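Local coordinates for protein-L-isoaspartate(D-aspartate) O-methyltransferase (PDB 1VBF) that probably methylates L-isoaspartyl residues of damaged proteins, with S-adenosyl-L-methionine as methyl donor, as a step in their repair or degradation, at residues 21-26 and 84-89; 8-13 and 55-60; 149-154 and 159-164. One frame throughout, in Å; residues are numbered along the deposited sequence.

Interaction 1. Residues 21-26 and 84-89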
ATOM      1  N   ASN B  21     -36.352  -3.299  26.309  1.00 30.31           N
ATOM      2  CA  ASN B  21     -36.606  -4.427  27.166  1.00 33.23           C
ATOM      3  C   ASN B  21     -37.748  -5.293  26.645  1.00 34.12           C
ATOM      4  O   ASN B  21     -37.671  -6.517  26.667  1.00 34.75           O
ATOM      5  CB  ASN B  21     -36.931  -3.980  28.579  1.00 36.06           C
ATOM      6  CG  ASN B  21     -36.596  -5.046  29.596  1.00 39.46           C
ATOM      7  OD1 ASN B  21     -35.792  -4.823  30.489  1.00 46.17           O
ATOM      8  ND2 ASN B  21     -37.192  -6.212  29.456  1.00 40.39           N
ATOM      9  N   LYS B  22     -38.789  -4.648  26.138  1.00 35.03           N
ATOM     10  CA  LYS B  22     -39.973  -5.338  25.619  1.00 36.33           C
ATOM     11  C   LYS B  22     -39.896  -6.081  24.252  1.00 35.96           C
ATOM     12  O   LYS B  22     -40.321  -7.228  24.158  1.00 34.00           O
ATOM     13  CB  LYS B  22     -41.129  -4.333  25.602  1.00 37.47           C
ATOM     14  CG  LYS B  22     -42.383  -4.834  24.941  1.00 39.73           C
ATOM     15  CD  LYS B  22     -43.368  -3.698  24.769  1.00 41.57           C
ATOM     16  CE  LYS B  22     -44.507  -4.087  23.834  1.00 42.21           C
ATOM     17  NZ  LYS B  22     -45.467  -2.956  23.685  1.00 43.86           N
ATOM     18  N   VAL B  23     -39.363  -5.438  23.206  1.00 35.14           N
ATOM     19  CA  VAL B  23     -39.288  -6.060  21.878  1.00 35.40           C
ATOM     20  C   VAL B  23     -38.302  -7.229  21.798  1.00 36.59           C
ATOM     21  O   VAL B  23     -37.120  -7.095  22.094  1.00 36.72           O
ATOM     22  CB  VAL B  23     -38.946  -4.996  20.777  1.00 35.31           C
ATOM     23  CG1 VAL B  23     -38.835  -5.655  19.410  1.00 33.44           C
ATOM     24  CG2 VAL B  23     -40.021  -3.902  20.748  1.00 33.05           C
ATOM     25  N   ASP B  24     -38.800  -8.383  21.390  1.00 38.67           N
ATOM     26  CA  ASP B  24     -37.959  -9.567  21.310  1.00 41.28           C
ATOM     27  C   ASP B  24     -37.237  -9.623  19.973  1.00 41.10           C
ATOM     28  O   ASP B  24     -37.812 -10.037  18.970  1.00 41.58           O
ATOM     29  CB  ASP B  24     -38.817 -10.825  21.522  1.00 43.04           C
ATOM     30  CG  ASP B  24     -38.002 -12.105  21.480  1.00 45.24           C
ATOM     31  OD1 ASP B  24     -36.756 -12.007  21.436  1.00 46.97           O
ATOM     32  OD2 ASP B  24     -38.602 -13.207  21.492  1.00 46.13           O
ATOM     33  N   ARG B  25     -35.972  -9.219  19.974  1.00 40.25           N
ATOM     34  CA  ARG B  25     -35.165  -9.192  18.759  1.00 39.57           C
ATOM     35  C   ARG B  25     -34.986 -10.547  18.045  1.00 38.05           C
ATOM     36  O   ARG B  25     -34.682 -10.598  16.862  1.00 36.70           O
ATOM     37  CB  ARG B  25     -33.805  -8.551  19.077  1.00 40.71           C
ATOM     38  CG  ARG B  25     -32.871  -8.388  17.885  1.00 42.11           C
ATOM     39  CD  ARG B  25     -31.766  -7.373  18.193  1.00 43.22           C
ATOM     40  NE  ARG B  25     -30.802  -7.235  17.097  1.00 44.33           N
ATOM     41  CZ  ARG B  25     -29.584  -7.777  17.080  1.00 44.06           C
ATOM     42  NH1 ARG B  25     -29.160  -8.496  18.106  1.00 43.78           N
ATOM     43  NH2 ARG B  25     -28.794  -7.613  16.028  1.00 45.08           N
ATOM     44  N   SER B  26     -35.182 -11.654  18.734  1.00 37.58           N
ATOM     45  CA  SER B  26     -35.024 -12.924  18.047  1.00 39.91           C
ATOM     46  C   SER B  26     -36.192 -13.125  17.071  1.00 40.06           C
ATOM     47  O   SER B  26     -36.129 -13.961  16.153  1.00 39.61           O
ATOM     48  CB  SER B  26     -34.968 -14.066  19.058  1.00 40.45           C
ATOM     49  OG  SER B  26     -36.117 -14.044  19.873  1.00 43.53           O
ATOM     50  N   TYR B  84     -35.162  -2.367  14.436  1.00 31.15           N
ATOM     51  CA  TYR B  84     -35.020  -1.012  14.946  1.00 32.36           C
ATOM     52  C   TYR B  84     -36.292  -0.225  14.625  1.00 32.51           C
ATOM     53  O   TYR B  84     -36.623   0.759  15.306  1.00 31.42           O
ATOM     54  CB  TYR B  84     -33.782  -0.306  14.357  1.00 32.57           C
ATOM     55  CG  TYR B  84     -32.472  -0.958  14.737  1.00 33.71           C
ATOM     56  CD1 TYR B  84     -31.738  -1.665  13.802  1.00 33.61           C
ATOM     57  CD2 TYR B  84     -32.000  -0.919  16.051  1.00 35.25           C
ATOM     58  CE1 TYR B  84     -30.588  -2.321  14.142  1.00 34.52           C
ATOM     59  CE2 TYR B  84     -30.829  -1.580  16.409  1.00 35.22           C
ATOM     60  CZ  TYR B  84     -30.132  -2.277  15.445  1.00 36.18           C
ATOM     61  OH  TYR B  84     -28.973  -2.927  15.776  1.00 37.96           O
ATOM     62  N   THR B  85     -37.005  -0.677  13.591  1.00 31.40           N
ATOM     63  CA  THR B  85     -38.233  -0.023  13.193  1.00 31.23           C
ATOM     64  C   THR B  85     -39.201  -0.243  14.352  1.00 30.95           C
ATOM     65  O   THR B  85     -39.771   0.716  14.871  1.00 30.50           O
ATOM     66  CB  THR B  85     -38.797  -0.618  11.890  1.00 32.83           C
ATOM     67  OG1 THR B  85     -37.722  -0.901  10.991  1.00 34.99           O
ATOM     68  CG2 THR B  85     -39.747   0.378  11.216  1.00 30.97           C
ATOM     69  N   ALA B  86     -39.367  -1.496  14.774  1.00 29.92           N
ATOM     70  CA  ALA B  86     -40.233  -1.806  15.916  1.00 30.55           C
ATOM     71  C   ALA B  86     -39.930  -0.931  17.163  1.00 31.30           C
ATOM     72  O   ALA B  86     -40.846  -0.327  17.717  1.00 33.87           O
ATOM     73  CB  ALA B  86     -40.118  -3.283  16.281  1.00 28.83           C
ATOM     74  N   LEU B  87     -38.668  -0.861  17.604  1.00 29.77           N
ATOM     75  CA  LEU B  87     -38.303  -0.051  18.772  1.00 27.42           C
ATOM     76  C   LEU B  87     -38.717   1.415  18.649  1.00 28.48           C
ATOM     77  O   LEU B  87     -39.085   2.042  19.646  1.00 28.69           O
ATOM     78  CB  LEU B  87     -36.797  -0.109  19.031  1.00 26.40           C
ATOM     79  CG  LEU B  87     -36.123  -1.464  19.313  1.00 27.66           C
ATOM     80  CD1 LEU B  87     -34.636  -1.227  19.532  1.00 24.37           C
ATOM     81  CD2 LEU B  87     -36.740  -2.154  20.538  1.00 25.60           C
ATOM     82  N   ILE B  88     -38.659   1.972  17.443  1.00 27.99           N
ATOM     83  CA  ILE B  88     -39.053   3.363  17.249  1.00 27.95           C
ATOM     84  C   ILE B  88     -40.587   3.481  17.332  1.00 30.55           C
ATOM     85  O   ILE B  88     -41.142   4.364  18.005  1.00 31.01           O
ATOM     86  CB  ILE B  88     -38.556   3.880  15.881  1.00 26.98           C
ATOM     87  CG1 ILE B  88     -37.035   3.743  15.811  1.00 25.35           C
ATOM     88  CG2 ILE B  88     -38.970   5.355  15.668  1.00 25.27           C
ATOM     89  CD1 ILE B  88     -36.456   4.116  14.479  1.00 23.73           C
ATOM     90  N   ALA B  89     -41.265   2.574  16.643  1.00 32.28           N
ATOM     91  CA  ALA B  89     -42.722   2.534  16.625  1.00 33.36           C
ATOM     92  C   ALA B  89     -43.288   2.495  18.053  1.00 34.59           C
ATOM     93  O   ALA B  89     -44.319   3.100  18.349  1.00 35.57           O
ATOM     94  CB  ALA B  89     -43.178   1.318  15.848  1.00 32.33           C
TER

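Interaction 2. Residues 8-13 and 55-60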
ATOM      1  N   LEU B   8     -28.833  -2.187  28.241  1.00 37.25           N
ATOM      2  CA  LEU B   8     -29.976  -1.509  28.850  1.00 37.58           C
ATOM      3  C   LEU B   8     -29.536  -0.490  29.887  1.00 38.41           C
ATOM      4  O   LEU B   8     -30.105   0.588  29.991  1.00 38.72           O
ATOM      5  CB  LEU B   8     -30.897  -2.542  29.492  1.00 37.59           C
ATOM      6  CG  LEU B   8     -32.367  -2.221  29.758  1.00 37.43           C
ATOM      7  CD1 LEU B   8     -32.979  -3.402  30.486  1.00 36.77           C
ATOM      8  CD2 LEU B   8     -32.513  -0.974  30.595  1.00 37.89           C
ATOM      9  N   ARG B   9     -28.517  -0.837  30.654  1.00 41.23           N
ATOM     10  CA  ARG B   9     -27.980   0.031  31.696  1.00 44.41           C
ATOM     11  C   ARG B   9     -27.527   1.383  31.113  1.00 44.12           C
ATOM     12  O   ARG B   9     -27.694   2.443  31.728  1.00 43.77           O
ATOM     13  CB  ARG B   9     -26.779  -0.664  32.347  1.00 49.28           C
ATOM     14  CG  ARG B   9     -26.731  -0.571  33.850  1.00 56.66           C
ATOM     15  CD  ARG B   9     -25.385  -1.031  34.396  1.00 63.54           C
ATOM     16  NE  ARG B   9     -24.333  -0.028  34.210  1.00 69.71           N
ATOM     17  CZ  ARG B   9     -23.113  -0.100  34.746  1.00 72.15           C
ATOM     18  NH1 ARG B   9     -22.772  -1.135  35.509  1.00 71.94           N
ATOM     19  NH2 ARG B   9     -22.236   0.875  34.531  1.00 74.37           N
ATOM     20  N   LYS B  10     -26.951   1.318  29.918  1.00 42.86           N
ATOM     21  CA  LYS B  10     -26.433   2.487  29.221  1.00 41.34           C
ATOM     22  C   LYS B  10     -27.480   3.425  28.618  1.00 39.52           C
ATOM     23  O   LYS B  10     -27.199   4.607  28.438  1.00 39.31           O
ATOM     24  CB  LYS B  10     -25.514   2.040  28.084  1.00 43.27           C
ATOM     25  CG  LYS B  10     -24.256   1.286  28.473  1.00 44.71           C
ATOM     26  CD  LYS B  10     -23.654   0.682  27.204  1.00 47.84           C
ATOM     27  CE  LYS B  10     -22.149   0.496  27.297  1.00 50.59           C
ATOM     28  NZ  LYS B  10     -21.559   0.262  25.937  1.00 53.03           N
ATOM     29  N   ILE B  11     -28.662   2.905  28.281  1.00 35.72           N
ATOM     30  CA  ILE B  11     -29.698   3.729  27.659  1.00 33.70           C
ATOM     31  C   ILE B  11     -30.144   4.951  28.479  1.00 34.41           C
ATOM     32  O   ILE B  11     -30.648   4.831  29.591  1.00 31.88           O
ATOM     33  CB  ILE B  11     -30.928   2.869  27.271  1.00 32.46           C
ATOM     34  CG1 ILE B  11     -30.470   1.773  26.309  1.00 28.78           C
ATOM     35  CG2 ILE B  11     -32.073   3.761  26.692  1.00 26.69           C
ATOM     36  CD1 ILE B  11     -31.537   0.808  25.963  1.00 28.90           C
ATOM     37  N   LYS B  12     -29.945   6.126  27.885  1.00 35.52           N
ATOM     38  CA  LYS B  12     -30.269   7.408  28.489  1.00 36.53           C
ATOM     39  C   LYS B  12     -31.713   7.858  28.272  1.00 37.21           C
ATOM     40  O   LYS B  12     -32.215   8.714  28.989  1.00 37.73           O
ATOM     41  CB  LYS B  12     -29.326   8.478  27.935  1.00 38.31           C
ATOM     42  CG  LYS B  12     -28.235   8.941  28.876  1.00 42.35           C
ATOM     43  CD  LYS B  12     -27.211   7.870  29.130  1.00 46.77           C
ATOM     44  CE  LYS B  12     -26.309   8.260  30.288  1.00 48.90           C
ATOM     45  NZ  LYS B  12     -25.248   7.237  30.524  1.00 51.51           N
ATOM     46  N   THR B  13     -32.383   7.305  27.270  1.00 37.76           N
ATOM     47  CA  THR B  13     -33.766   7.686  27.005  1.00 37.34           C
ATOM     48  C   THR B  13     -34.687   6.631  27.602  1.00 38.02           C
ATOM     49  O   THR B  13     -34.771   5.509  27.113  1.00 37.91           O
ATOM     50  CB  THR B  13     -34.003   7.814  25.491  1.00 37.58           C
ATOM     51  OG1 THR B  13     -33.228   8.905  24.992  1.00 36.80           O
ATOM     52  CG2 THR B  13     -35.470   8.054  25.180  1.00 37.10           C
ATOM     53  N   ALA B  55     -24.856  -3.657  14.227  1.00 34.60           N
ATOM     54  CA  ALA B  55     -24.581  -4.276  15.507  1.00 32.30           C
ATOM     55  C   ALA B  55     -25.534  -3.680  16.532  1.00 32.38           C
ATOM     56  O   ALA B  55     -25.789  -2.461  16.534  1.00 31.56           O
ATOM     57  CB  ALA B  55     -23.167  -4.002  15.907  1.00 32.49           C
ATOM     58  N   LEU B  56     -26.046  -4.539  17.410  1.00 31.67           N
ATOM     59  CA  LEU B  56     -26.986  -4.111  18.426  1.00 31.95           C
ATOM     60  C   LEU B  56     -26.438  -2.982  19.273  1.00 33.26           C
ATOM     61  O   LEU B  56     -27.157  -2.016  19.574  1.00 30.83           O
ATOM     62  CB  LEU B  56     -27.363  -5.265  19.347  1.00 32.36           C
ATOM     63  CG  LEU B  56     -28.837  -5.432  19.764  1.00 31.72           C
ATOM     64  CD1 LEU B  56     -28.901  -6.149  21.110  1.00 31.35           C
ATOM     65  CD2 LEU B  56     -29.528  -4.099  19.883  1.00 31.85           C
ATOM     66  N   ASN B  57     -25.178  -3.112  19.680  1.00 34.88           N
ATOM     67  CA  ASN B  57     -24.584  -2.075  20.500  1.00 36.88           C
ATOM     68  C   ASN B  57     -24.583  -0.750  19.737  1.00 35.32           C
ATOM     69  O   ASN B  57     -24.868   0.311  20.294  1.00 35.08           O
ATOM     70  CB  ASN B  57     -23.170  -2.465  20.912  1.00 43.95           C
ATOM     71  CG  ASN B  57     -22.899  -2.194  22.409  1.00 53.16           C
ATOM     72  OD1 ASN B  57     -22.957  -1.043  22.882  1.00 56.48           O
ATOM     73  ND2 ASN B  57     -22.607  -3.262  23.161  1.00 57.36           N
ATOM     74  N   LEU B  58     -24.289  -0.807  18.447  1.00 32.85           N
ATOM     75  CA  LEU B  58     -24.275   0.405  17.654  1.00 30.09           C
ATOM     76  C   LEU B  58     -25.689   0.963  17.500  1.00 31.04           C
ATOM     77  O   LEU B  58     -25.927   2.153  17.786  1.00 29.36           O
ATOM     78  CB  LEU B  58     -23.681   0.118  16.286  1.00 27.44           C
ATOM     79  CG  LEU B  58     -22.608   1.089  15.816  1.00 24.50           C
ATOM     80  CD1 LEU B  58     -22.490   0.946  14.353  1.00 25.51           C
ATOM     81  CD2 LEU B  58     -22.972   2.516  16.118  1.00 23.86           C
ATOM     82  N   GLY B  59     -26.614   0.104  17.038  1.00 30.85           N
ATOM     83  CA  GLY B  59     -28.011   0.494  16.849  1.00 29.65           C
ATOM     84  C   GLY B  59     -28.699   1.163  18.044  1.00 28.74           C
ATOM     85  O   GLY B  59     -29.362   2.206  17.920  1.00 27.28           O
ATOM     86  N   ILE B  60     -28.542   0.566  19.216  1.00 27.67           N
ATOM     87  CA  ILE B  60     -29.155   1.118  20.417  1.00 28.01           C
ATOM     88  C   ILE B  60     -28.540   2.472  20.753  1.00 28.81           C
ATOM     89  O   ILE B  60     -29.234   3.392  21.224  1.00 27.41           O
ATOM     90  CB  ILE B  60     -28.991   0.146  21.607  1.00 26.33           C
ATOM     91  CG1 ILE B  60     -29.609  -1.205  21.241  1.00 25.16           C
ATOM     92  CG2 ILE B  60     -29.671   0.706  22.840  1.00 24.35           C
ATOM     93  CD1 ILE B  60     -31.038  -1.069  20.693  1.00 20.23           C
TER

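Interaction 3. Residues 149-154 and 159-164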
ATOM      1  N   CYS B 149     -29.304  14.876   1.304  1.00 38.17           N
ATOM      2  CA  CYS B 149     -30.081  16.062   1.038  1.00 40.73           C
ATOM      3  C   CYS B 149     -31.606  15.970   1.189  1.00 39.11           C
ATOM      4  O   CYS B 149     -32.208  16.818   1.837  1.00 39.22           O
ATOM      5  CB  CYS B 149     -29.676  16.485  -0.354  1.00 47.15           C
ATOM      6  SG  CYS B 149     -30.546  17.782  -1.278  1.00 59.02           S
ATOM      7  N   LYS B 150     -32.243  14.966   0.601  1.00 36.98           N
ATOM      8  CA  LYS B 150     -33.696  14.854   0.726  1.00 36.54           C
ATOM      9  C   LYS B 150     -34.130  14.680   2.190  1.00 37.01           C
ATOM     10  O   LYS B 150     -34.981  15.422   2.686  1.00 36.62           O
ATOM     11  CB  LYS B 150     -34.233  13.690  -0.119  1.00 34.55           C
ATOM     12  CG  LYS B 150     -34.040  13.873  -1.587  1.00 31.69           C
ATOM     13  CD  LYS B 150     -34.630  15.186  -2.050  1.00 33.51           C
ATOM     14  CE  LYS B 150     -34.497  15.323  -3.554  1.00 34.96           C
ATOM     15  NZ  LYS B 150     -35.173  16.528  -4.101  1.00 36.64           N
ATOM     16  N   PRO B 151     -33.561  13.687   2.897  1.00 36.84           N
ATOM     17  CA  PRO B 151     -33.944  13.499   4.304  1.00 36.83           C
ATOM     18  C   PRO B 151     -33.763  14.817   5.060  1.00 37.63           C
ATOM     19  O   PRO B 151     -34.674  15.295   5.729  1.00 37.62           O
ATOM     20  CB  PRO B 151     -32.972  12.434   4.784  1.00 36.77           C
ATOM     21  CG  PRO B 151     -32.723  11.627   3.539  1.00 37.63           C
ATOM     22  CD  PRO B 151     -32.568  12.685   2.478  1.00 35.38           C
ATOM     23  N   TYR B 152     -32.581  15.410   4.930  1.00 37.43           N
ATOM     24  CA  TYR B 152     -32.311  16.672   5.585  1.00 38.46           C
ATOM     25  C   TYR B 152     -33.370  17.732   5.257  1.00 41.19           C
ATOM     26  O   TYR B 152     -33.775  18.495   6.143  1.00 42.20           O
ATOM     27  CB  TYR B 152     -30.931  17.207   5.194  1.00 36.34           C
ATOM     28  CG  TYR B 152     -30.544  18.452   5.964  1.00 34.04           C
ATOM     29  CD1 TYR B 152     -30.025  18.366   7.250  1.00 33.71           C
ATOM     30  CD2 TYR B 152     -30.777  19.718   5.434  1.00 33.46           C
ATOM     31  CE1 TYR B 152     -29.756  19.515   7.994  1.00 35.71           C
ATOM     32  CE2 TYR B 152     -30.513  20.867   6.161  1.00 33.78           C
ATOM     33  CZ  TYR B 152     -30.008  20.772   7.442  1.00 35.46           C
ATOM     34  OH  TYR B 152     -29.783  21.933   8.169  1.00 34.80           O
ATOM     35  N   GLU B 153     -33.815  17.801   4.003  1.00 42.49           N
ATOM     36  CA  GLU B 153     -34.819  18.807   3.650  1.00 45.23           C
ATOM     37  C   GLU B 153     -36.138  18.457   4.323  1.00 44.41           C
ATOM     38  O   GLU B 153     -36.865  19.332   4.789  1.00 45.29           O
ATOM     39  CB  GLU B 153     -35.054  18.878   2.136  1.00 49.05           C
ATOM     40  CG  GLU B 153     -33.809  19.069   1.295  1.00 56.12           C
ATOM     41  CD  GLU B 153     -34.103  19.057  -0.204  1.00 59.89           C
ATOM     42  OE1 GLU B 153     -34.836  18.149  -0.684  1.00 60.05           O
ATOM     43  OE2 GLU B 153     -33.579  19.960  -0.900  1.00 61.98           O
ATOM     44  N   GLN B 154     -36.442  17.168   4.370  1.00 42.35           N
ATOM     45  CA  GLN B 154     -37.668  16.698   4.980  1.00 42.36           C
ATOM     46  C   GLN B 154     -37.700  16.846   6.528  1.00 42.55           C
ATOM     47  O   GLN B 154     -38.757  16.789   7.152  1.00 42.48           O
ATOM     48  CB  GLN B 154     -37.893  15.255   4.526  1.00 41.72           C
ATOM     49  CG  GLN B 154     -38.298  15.158   3.056  1.00 40.29           C
ATOM     50  CD  GLN B 154     -38.024  13.799   2.437  1.00 40.82           C
ATOM     51  OE1 GLN B 154     -38.189  12.764   3.072  1.00 41.71           O
ATOM     52  NE2 GLN B 154     -37.616  13.801   1.181  1.00 41.19           N
ATOM     53  N   GLY B 159     -35.181  19.607  13.928  1.00 37.91           N
ATOM     54  CA  GLY B 159     -35.052  18.163  13.872  1.00 37.02           C
ATOM     55  C   GLY B 159     -33.652  17.635  14.074  1.00 37.20           C
ATOM     56  O   GLY B 159     -32.691  18.379  14.028  1.00 38.22           O
ATOM     57  N   ILE B 160     -33.536  16.333  14.290  1.00 38.00           N
ATOM     58  CA  ILE B 160     -32.238  15.709  14.494  1.00 36.95           C
ATOM     59  C   ILE B 160     -32.116  14.549  13.557  1.00 37.66           C
ATOM     60  O   ILE B 160     -33.057  13.770  13.428  1.00 38.47           O
ATOM     61  CB  ILE B 160     -32.101  15.163  15.926  1.00 36.18           C
ATOM     62  CG1 ILE B 160     -32.023  16.335  16.900  1.00 34.15           C
ATOM     63  CG2 ILE B 160     -30.898  14.194  16.041  1.00 32.10           C
ATOM     64  CD1 ILE B 160     -31.996  15.891  18.333  1.00 32.43           C
HETATM   65  N   MSE B 161     -30.964  14.442  12.896  1.00 38.84           N
HETATM   66  CA  MSE B 161     -30.705  13.320  11.997  1.00 40.61           C
HETATM   67  C   MSE B 161     -29.391  12.634  12.345  1.00 38.54           C
HETATM   68  O   MSE B 161     -28.410  13.291  12.691  1.00 39.33           O
HETATM   69  CB  MSE B 161     -30.654  13.763  10.535  1.00 44.33           C
HETATM   70  CG  MSE B 161     -30.304  12.618   9.568  1.00 50.80           C
HETATM   71 SE   MSE B 161     -30.278  13.152   7.670  1.00 63.68          SE
HETATM   72  CE  MSE B 161     -30.714  11.461   6.898  1.00 58.58           C
ATOM     73  N   ILE B 162     -29.383  11.309  12.270  1.00 34.88           N
ATOM     74  CA  ILE B 162     -28.184  10.539  12.532  1.00 31.79           C
ATOM     75  C   ILE B 162     -27.893   9.644  11.331  1.00 31.64           C
ATOM     76  O   ILE B 162     -28.769   8.903  10.886  1.00 32.34           O
ATOM     77  CB  ILE B 162     -28.340   9.697  13.827  1.00 31.24           C
ATOM     78  CG1 ILE B 162     -28.263  10.636  15.030  1.00 32.04           C
ATOM     79  CG2 ILE B 162     -27.243   8.603  13.937  1.00 28.61           C
ATOM     80  CD1 ILE B 162     -28.357   9.964  16.369  1.00 30.69           C
ATOM     81  N   LEU B 163     -26.680   9.741  10.784  1.00 29.52           N
ATOM     82  CA  LEU B 163     -26.273   8.905   9.654  1.00 30.56           C
ATOM     83  C   LEU B 163     -24.781   8.796   9.533  1.00 32.21           C
ATOM     84  O   LEU B 163     -24.064   9.671  10.007  1.00 34.91           O
ATOM     85  CB  LEU B 163     -26.774   9.444   8.316  1.00 28.85           C
ATOM     86  CG  LEU B 163     -26.616  10.908   7.859  1.00 29.66           C
ATOM     87  CD1 LEU B 163     -25.562  11.687   8.610  1.00 29.79           C
ATOM     88  CD2 LEU B 163     -26.315  10.888   6.384  1.00 30.27           C
ATOM     89  N   PRO B 164     -24.286   7.721   8.893  1.00 33.01           N
ATOM     90  CA  PRO B 164     -22.851   7.502   8.687  1.00 33.57           C
ATOM     91  C   PRO B 164     -22.475   8.157   7.348  1.00 35.49           C
ATOM     92  O   PRO B 164     -23.093   7.877   6.314  1.00 36.69           O
ATOM     93  CB  PRO B 164     -22.719   5.981   8.596  1.00 31.96           C
ATOM     94  CG  PRO B 164     -24.104   5.448   8.899  1.00 33.26           C
ATOM     95  CD  PRO B 164     -25.044   6.524   8.501  1.00 32.33           C
TER

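Interaction 1. Residues 21-26 and 84-89
V23 and L87 meet at a slant, the CB-CG2 side of the valine lying against one methyl of the leucine. CD2 of L87 comes to 3.6 Å from CB of V23 and to 3.7 Å from its CG2, so the leucine methyl lies along that side of the valine. Beside this pair, CG1 of V23 lies 4.1 Å from CB of A86. The valine's first torsion (chi1 179°) sets CG1 anti to the backbone N, and its two methyls thus serve two neighbouring residues of helix 83-91. Each residue type suits its place: V23 is short and stiff, A86 is small enough to let the loop come near the helix, and L87, with CG anti to its carbonyl carbon, has the length to carry a methyl across. F28 and Y115 pack on both V23 and A86, and L87 also touches L63 of helix 56-65, which keeps the contact buried.

V23 is the first residue to leave helical geometry after helix 14-22. Just beyond it, D24 OD1 accepts from S26 N (3.1 Å), which closes an Asx turn, and S26 OG (2.6 Å) adds a second bond from the same face of the carboxylate plane. Next to this turn, the apolar packing joins the end of helix 14-22 and the loop after it to helix 83-91 of the Rossmann-like methyltransferase fold.

Interaction 2. Residues 8-13 and 55-60
The chain leaving helix 4-10 passes beside the start of helix 56-65, with the CA atoms of I11 and I60 7.7 Å apart as the nearest pair. Between those two residues runs the apolar half of the contact. CG2 of I60 lies 3.6 Å from CD1 of I11 and 3.7 Å from its CG1, so one methyl of the helix sits against the outer end of the longer branch of the other isoleucine. That branch reaches across because CG1 of I11 is anti to the carbonyl carbon (chi1 -59°) and CD1 extends onward from it (chi2 175°). The CA-CB bond of I60 points toward the other segment, and CG2, branching at CB, needs no long arm. Branched aliphatic residues suit a place walled by other apolar side chains: L16 and A17 of helix 14-22 touch I11, while I7 and F20 touch I60.

The polar half lies nearer the surface. K10, its chain extended beyond CG, brings NZ to 3.6 Å from OD1 of N57, and the two side chains cross at about a right angle. This is a loose polar approach without a hydrogen bond, and a long, flexible lysine suits so exposed a position. N57 also packs on T41, H42 and I7. Past I11, the backbone N atoms of K12 and T13 both bond to the carboxylate of D64, fastening the inter-helix link to helix 56-65. With an apolar inside and a polar outer edge, these contacts pack the N-terminal helices on helix 56-65, which precedes in sequence the first strand (73-77) of the Rossmann-like methyltransferase sheet.

Interaction 3. Residues 149-154 and 159-164
Apolar packing between P151 and M161, a selenomethionine, makes up most of this buried contact. The two side chains slant across each other, and the terminal CE of M161 lies against the proline ring, near CB and, at 3.9 Å, CG. Behind that methyl, SE is 4.0 Å from P151 CB and 4.2 Å from the backbone N of Y152. M161 spans the gap because CG stands anti to its backbone N (chi1 177°) and the rest of the chain is extended. A long, unbranched residue suits a strand facing a helix, and the proline ring gives it a compact apolar surface. V138 and V140 of the neighbouring strand also touch M161.

Polar and charged groups on the helix turn to other partners. Y152 OH hydrogen-bonds to G180 O, and its ring makes a cation-pi contact with K178. K150 NZ has a long salt bridge of 3.8 Å to E153 OE1; K150 also pairs with E153 of a second subunit, and E153 with K150 of that subunit.

The covalent link is C149, disulfide-bonded to C149 of the second subunit. A short helix thus packs on an inner strand of the Rossmann-like sheet while serving a subunit interface.

Interactions 1 and 2 are neighbours, their centres 12 Å apart, and along the chain their segments alternate, so the N-terminal helices are tied to helix 56-65 and helix 83-91 in an interlaced order. L87 and I60 touch each other and make the two contacts parts of one apolar layer, while R25 of interaction 1 packs on L56 of interaction 2. Interaction 3 stands apart: its centre is 22 Å from that of interaction 1 and 21 Å from that of interaction 2, and its nearest atoms are about 7 Å from interaction 2. It lies later in the chain, where the disulfide joins subunits; no other subunit touches interactions 1 and 2.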